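Local structure of protein CbbY (Rhodobacter sphaeroides, 4UAS) at residues Glu103-Gly108 against Arg135-Val140; Asp155-Ala160 against Leu181-Gly186. The protein removes one phosphate from xylulose-1,5-bisphosphate, a potent Rubisco inhibitor, acting as a highly selective magnesium-dependent sugar phosphatase of the HAD superfamily. One frame throughout, in Å; residues are numbered along the deposited sequence.

Interaction 1: Glu103-Gly108 against Arg135-Val140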
loop_
_atom_site.group_PDB
_atom_site.type_symbol
_atom_site.label_atom_id
_atom_site.label_comp_id
_atom_site.label_asym_id
_atom_site.label_seq_id
_atom_site.Cartn_x
_atom_site.Cartn_y
_atom_site.Cartn_z
ATOM N N GLU A 103 -8.594 0.200 18.709
ATOM C CA GLU A 103 -10.009 0.116 18.948
ATOM C C GLU A 103 -10.604 -1.152 18.320
ATOM O O GLU A 103 -11.445 -1.816 18.927
ATOM C CB GLU A 103 -10.721 1.318 18.406
ATOM C CG GLU A 103 -12.129 1.453 18.899
ATOM C CD GLU A 103 -12.879 2.634 18.291
ATOM O OE1 GLU A 103 -12.243 3.405 17.550
ATOM O OE2 GLU A 103 -14.103 2.780 18.542
ATOM N N ALA A 104 -10.187 -1.458 17.101
ATOM C CA ALA A 104 -10.642 -2.644 16.416
ATOM C C ALA A 104 -10.274 -3.914 17.174
ATOM O O ALA A 104 -11.105 -4.811 17.355
ATOM C CB ALA A 104 -10.107 -2.669 15.015
ATOM N N LYS A 105 -9.064 -3.972 17.675
ATOM C CA LYS A 105 -8.643 -5.133 18.417
ATOM C C LYS A 105 -9.446 -5.268 19.714
ATOM O O LYS A 105 -9.890 -6.369 20.080
ATOM C CB LYS A 105 -7.177 -5.051 18.709
ATOM C CG LYS A 105 -6.351 -5.387 17.491
ATOM C CD LYS A 105 -4.850 -5.268 17.680
ATOM C CE LYS A 105 -4.031 -5.651 16.439
ATOM N NZ LYS A 105 -4.099 -7.109 16.215
ATOM N N ARG A 106 -9.734 -4.165 20.372
ATOM C CA ARG A 106 -10.592 -4.247 21.582
ATOM C C ARG A 106 -12.003 -4.766 21.268
ATOM O O ARG A 106 -12.607 -5.473 22.130
ATOM C CB ARG A 106 -10.747 -2.891 22.260
ATOM C CG ARG A 106 -9.464 -2.380 22.913
ATOM C CD ARG A 106 -9.785 -1.186 23.835
ATOM N NE ARG A 106 -10.126 0.047 23.104
ATOM C CZ ARG A 106 -9.255 0.914 22.547
ATOM N NH1 ARG A 106 -7.957 0.731 22.634
ATOM N NH2 ARG A 106 -9.701 1.983 21.927
ATOM N N ALA A 107 -12.517 -4.460 20.096
ATOM C CA ALA A 107 -13.811 -4.906 19.643
ATOM C C ALA A 107 -13.827 -6.272 19.000
ATOM O O ALA A 107 -14.908 -6.752 18.644
ATOM C CB ALA A 107 -14.433 -3.881 18.717
ATOM N N GLY A 108 -12.678 -6.906 18.873
ATOM C CA GLY A 108 -12.630 -8.231 18.263
ATOM C C GLY A 108 -12.795 -8.243 16.768
ATOM O O GLY A 108 -13.086 -9.280 16.166
ATOM N N ARG A 135 2.325 -10.315 11.357
ATOM C CA ARG A 135 1.314 -11.306 11.649
ATOM C C ARG A 135 0.802 -11.182 13.092
ATOM O O ARG A 135 -0.207 -11.802 13.416
ATOM C CB ARG A 135 1.845 -12.720 11.251
ATOM C CG ARG A 135 2.018 -12.780 9.710
ATOM C CD ARG A 135 2.650 -14.072 9.117
ATOM N NE ARG A 135 3.048 -13.857 7.733
ATOM C CZ ARG A 135 2.245 -13.887 6.660
ATOM N NH1 ARG A 135 0.948 -14.275 6.785
ATOM N NH2 ARG A 135 2.714 -13.551 5.455
ATOM N N GLU A 136 1.450 -10.371 13.943
ATOM C CA GLU A 136 0.855 -10.020 15.194
ATOM C C GLU A 136 -0.105 -8.844 15.203
ATOM O O GLU A 136 -0.754 -8.559 16.214
ATOM C CB GLU A 136 1.994 -9.724 16.225
ATOM C CG GLU A 136 2.761 -10.968 16.633
ATOM C CD GLU A 136 3.843 -10.709 17.680
ATOM O OE1 GLU A 136 3.754 -9.690 18.411
ATOM O OE2 GLU A 136 4.702 -11.596 17.740
ATOM N N ILE A 137 -0.104 -8.088 14.100
ATOM C CA ILE A 137 -1.016 -6.957 13.911
ATOM C C ILE A 137 -2.202 -7.361 13.066
ATOM O O ILE A 137 -3.326 -7.079 13.437
ATOM C CB ILE A 137 -0.295 -5.739 13.302
ATOM C CG1 ILE A 137 0.930 -5.350 14.147
ATOM C CG2 ILE A 137 -1.220 -4.517 13.139
ATOM C CD1 ILE A 137 0.589 -4.915 15.537
ATOM N N PHE A 138 -1.915 -8.020 11.917
ATOM C CA PHE A 138 -2.950 -8.337 10.918
ATOM C C PHE A 138 -3.219 -9.840 10.942
ATOM O O PHE A 138 -2.293 -10.668 10.880
ATOM C CB PHE A 138 -2.483 -7.869 9.561
ATOM C CG PHE A 138 -2.271 -6.371 9.531
ATOM C CD1 PHE A 138 -3.363 -5.503 9.444
ATOM C CD2 PHE A 138 -1.014 -5.821 9.577
ATOM C CE1 PHE A 138 -3.161 -4.124 9.469
ATOM C CE2 PHE A 138 -0.805 -4.454 9.606
ATOM C CZ PHE A 138 -1.880 -3.590 9.539
ATOM N N ASP A 139 -4.489 -10.170 10.924
ATOM C CA ASP A 139 -4.941 -11.572 10.880
ATOM C C ASP A 139 -4.678 -12.182 9.500
ATOM O O ASP A 139 -4.451 -13.399 9.389
ATOM C CB ASP A 139 -6.408 -11.620 11.231
ATOM C CG ASP A 139 -6.669 -11.074 12.614
ATOM O OD1 ASP A 139 -6.287 -11.747 13.539
ATOM O OD2 ASP A 139 -7.128 -9.923 12.746
ATOM N N VAL A 140 -4.715 -11.361 8.460
ATOM C CA VAL A 140 -4.574 -11.777 7.077
ATOM C C VAL A 140 -3.681 -10.785 6.373
ATOM O O VAL A 140 -3.851 -9.565 6.534
ATOM C CB VAL A 140 -5.952 -11.831 6.377
ATOM C CG1 VAL A 140 -5.826 -11.941 4.849
ATOM C CG2 VAL A 140 -6.789 -13.007 6.913
HETATM O O HOH W 1 -6.383 -8.196 14.805
#
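At the margin of the Rossmann-like domain of this HAD hydrolase, Lys105 from the last turn of helix 97-107 reaches over to Ile137 in the loop that leads into the edge strand 140-142. The backbones stay well apart, 9.0 Å between the CA atoms of Lys105 and Ile137, and a single long side chain spans the gap. Its chain runs straight as far as CE and then bends at the last torsion (chi4 -71°), which turns the ammonium onto the loop. There Lys105 NZ donates to Ile137 O at 2.9 Å. The ammonium comes in tilted 30° from the carbonyl plane. Lys105 CE lies 3.4 Å from the same Ile137 O, so the methylene rests against the acceptor as well. A water bridges the remaining distance: it accepts from Lys105 NZ at 2.9 Å and donates to Asp139 OD2 at 2.8 Å. The water thus links the two charged groups, whose Lys105 NZ and Asp139 OD2 lie 5.4 Å apart. Asp139 OD2 also takes the backbone N-H of Leu111, which ties this network to strand 110-114, while Ile137 packs on Phe130 and His132, and Ala104, on the same helix, rests on Leu111.

Interaction 2: Asp155-Ala160 against Leu181-Gly186; sequences DIYRLA and LRAAKG
Tyr157 of helix 155-164 lies against Ala183 and Ala184 of helix 178-186, where the segment axes approach to 8.3 Å and cross at -48°. From CB, directed at the other helix, Tyr157 CG stands anti to the carbonyl carbon (chi1 -79°) and comes 4.2 Å from Ala184 CA. Farther out, Tyr157 CD1 meets Ala184 N at 3.6 Å, and Ala183 CB lies in the ring plane at this edge. Tyr157 CE1 touches Ala184 CB at 3.9 Å, and CZ passes the same methyl. Ala184 CA sits over one face in a CH-pi contact, 4.0 Å from the centroid of the Tyr157 ring. At the tip, OH is hydrogen-bonded to Glu175, at the end of strand 171-175. A leucine in place of Tyr157 would probably leave Glu175 without this partner and the backbone of Ala184 without its aromatic cover. Toward the surface, Arg158 NH1 forms a salt bridge with Asp155 OD1 (3.0 Å), one turn back, and Arg158 NH2 reaches Gly186 O at 3.0 Å in a weak bond bent to 124°. The chemistry is therefore divided: small alanines admit an aromatic ring close to the helix backbone inside, whereas outside the guanidinium is aimed at its own helix's Asp155 and holds Gly186 only weakly.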
loop_
_atom_site.group_PDB
_atom_site.type_symbol
_atom_site.label_atom_id
_atom_site.label_comp_id
_atom_site.label_asym_id
_atom_site.label_seq_id
_atom_site.Cartn_x
_atom_site.Cartn_y
_atom_site.Cartn_z
ATOM N N ASP A 155 -8.623 -8.301 -7.306
ATOM C CA ASP A 155 -8.253 -9.650 -6.880
ATOM C C ASP A 155 -7.568 -9.713 -5.517
ATOM O O ASP A 155 -7.820 -10.665 -4.786
ATOM C CB ASP A 155 -7.469 -10.315 -7.973
ATOM C CG ASP A 155 -8.393 -10.682 -9.197
ATOM O OD1 ASP A 155 -9.658 -10.604 -9.031
ATOM O OD2 ASP A 155 -7.866 -11.105 -10.221
ATOM N N ILE A 156 -6.711 -8.768 -5.152
ATOM C CA ILE A 156 -6.033 -8.846 -3.883
ATOM C C ILE A 156 -7.045 -8.700 -2.722
ATOM O O ILE A 156 -6.883 -9.320 -1.662
ATOM C CB ILE A 156 -4.916 -7.789 -3.787
ATOM C CG1 ILE A 156 -3.928 -8.124 -2.676
ATOM C CG2 ILE A 156 -5.439 -6.372 -3.736
ATOM C CD1 ILE A 156 -3.138 -9.418 -2.908
ATOM N N TYR A 157 -8.072 -7.861 -2.882
ATOM C CA TYR A 157 -9.132 -7.752 -1.906
ATOM C C TYR A 157 -9.983 -8.986 -1.825
ATOM O O TYR A 157 -10.393 -9.420 -0.749
ATOM C CB TYR A 157 -9.993 -6.503 -2.154
ATOM C CG TYR A 157 -9.390 -5.191 -1.666
ATOM C CD1 TYR A 157 -8.881 -4.242 -2.506
ATOM C CD2 TYR A 157 -9.387 -4.919 -0.310
ATOM C CE1 TYR A 157 -8.366 -3.036 -2.015
ATOM C CE2 TYR A 157 -8.892 -3.746 0.192
ATOM C CZ TYR A 157 -8.358 -2.807 -0.647
ATOM O OH TYR A 157 -7.913 -1.632 -0.126
ATOM N N ARG A 158 -10.293 -9.585 -2.982
ATOM C CA ARG A 158 -11.013 -10.870 -2.989
ATOM C C ARG A 158 -10.248 -11.953 -2.265
ATOM O O ARG A 158 -10.858 -12.747 -1.525
ATOM C CB ARG A 158 -11.319 -11.270 -4.420
ATOM C CG ARG A 158 -12.285 -10.320 -5.117
ATOM C CD ARG A 158 -12.502 -10.635 -6.577
ATOM N NE ARG A 158 -13.475 -9.734 -7.161
ATOM C CZ ARG A 158 -13.428 -9.207 -8.359
ATOM N NH1 ARG A 158 -12.405 -9.423 -9.201
ATOM N NH2 ARG A 158 -14.429 -8.432 -8.712
ATOM N N LEU A 159 -8.941 -11.987 -2.435
ATOM C CA LEU A 159 -8.098 -12.956 -1.702
ATOM C C LEU A 159 -8.225 -12.710 -0.210
ATOM O O LEU A 159 -8.476 -13.623 0.579
ATOM C CB LEU A 159 -6.655 -12.822 -2.190
ATOM C CG LEU A 159 -5.608 -13.515 -1.331
ATOM C CD1 LEU A 159 -5.846 -14.962 -1.134
ATOM C CD2 LEU A 159 -4.213 -13.170 -1.800
ATOM N N ALA A 160 -8.026 -11.449 0.227
ATOM C CA ALA A 160 -8.074 -11.129 1.624
ATOM C C ALA A 160 -9.414 -11.503 2.225
ATOM O O ALA A 160 -9.476 -12.029 3.358
ATOM C CB ALA A 160 -7.790 -9.645 1.810
ATOM N N LEU A 181 -9.060 2.517 -4.478
ATOM C CA LEU A 181 -10.506 2.678 -4.388
ATOM C C LEU A 181 -11.197 1.766 -5.347
ATOM O O LEU A 181 -12.171 1.077 -5.039
ATOM C CB LEU A 181 -10.868 4.144 -4.608
ATOM C CG LEU A 181 -12.358 4.445 -4.755
ATOM C CD1 LEU A 181 -13.163 4.112 -3.522
ATOM C CD2 LEU A 181 -12.538 5.895 -5.103
ATOM N N ARG A 182 -10.746 1.770 -6.615
ATOM C CA ARG A 182 -11.371 0.920 -7.632
ATOM C C ARG A 182 -11.299 -0.557 -7.265
ATOM O O ARG A 182 -12.262 -1.318 -7.467
ATOM C CB ARG A 182 -10.721 1.148 -8.992
ATOM C CG ARG A 182 -11.015 2.505 -9.592
ATOM C CD ARG A 182 -10.173 2.777 -10.833
ATOM N NE ARG A 182 -10.512 1.862 -11.886
ATOM C CZ ARG A 182 -9.753 1.611 -12.930
ATOM N NH1 ARG A 182 -8.583 2.170 -13.059
ATOM N NH2 ARG A 182 -10.211 0.791 -13.824
ATOM N N ALA A 183 -10.155 -0.991 -6.755
ATOM C CA ALA A 183 -9.949 -2.377 -6.365
ATOM C C ALA A 183 -10.890 -2.725 -5.240
ATOM O O ALA A 183 -11.514 -3.813 -5.278
ATOM C CB ALA A 183 -8.512 -2.574 -5.966
ATOM N N ALA A 184 -11.003 -1.876 -4.206
ATOM C CA ALA A 184 -11.901 -2.162 -3.116
ATOM C C ALA A 184 -13.335 -2.240 -3.558
ATOM O O ALA A 184 -14.084 -3.153 -3.185
ATOM C CB ALA A 184 -11.713 -1.113 -2.014
ATOM N N LYS A 185 -13.751 -1.262 -4.338
ATOM C CA LYS A 185 -15.140 -1.230 -4.798
ATOM C C LYS A 185 -15.499 -2.429 -5.651
ATOM O O LYS A 185 -16.605 -2.987 -5.557
ATOM C CB LYS A 185 -15.427 0.083 -5.519
ATOM C CG LYS A 185 -15.478 1.271 -4.611
ATOM C CD LYS A 185 -16.908 1.236 -3.930
ATOM C CE LYS A 185 -16.943 2.067 -2.706
ATOM N NZ LYS A 185 -18.379 2.123 -2.234
ATOM N N GLY A 186 -14.565 -2.883 -6.489
ATOM C CA GLY A 186 -14.766 -4.098 -7.306
ATOM C C GLY A 186 -14.929 -5.351 -6.491
ATOM O O GLY A 186 -15.510 -6.314 -6.954
#

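Both contacts lie in the Rossmann-like domain, beside its parallel sheet, with centres about 20 Å apart, and follow one another along the chain. They meet where Val140, ending the 135-140 segment, places Val140 CG1 3.9 Å from Ala160 O in packing contact; Ala160 and Ile156 also rest on Ala142 of strand 140-142. Their relation to catalysis differs. Interaction 2 is close to the site: the side chain of Tyr157 is about 4 Å from that of Asp8, the inferred nucleophile, and about 8 Å from the magnesium ion bound by Asp8, Asp10 and Asp176. Interaction 1 is peripheral, its centre about 18 Å from that of the chain and the Ile137 side chain about 12 Å from that of substrate-binding Leu119.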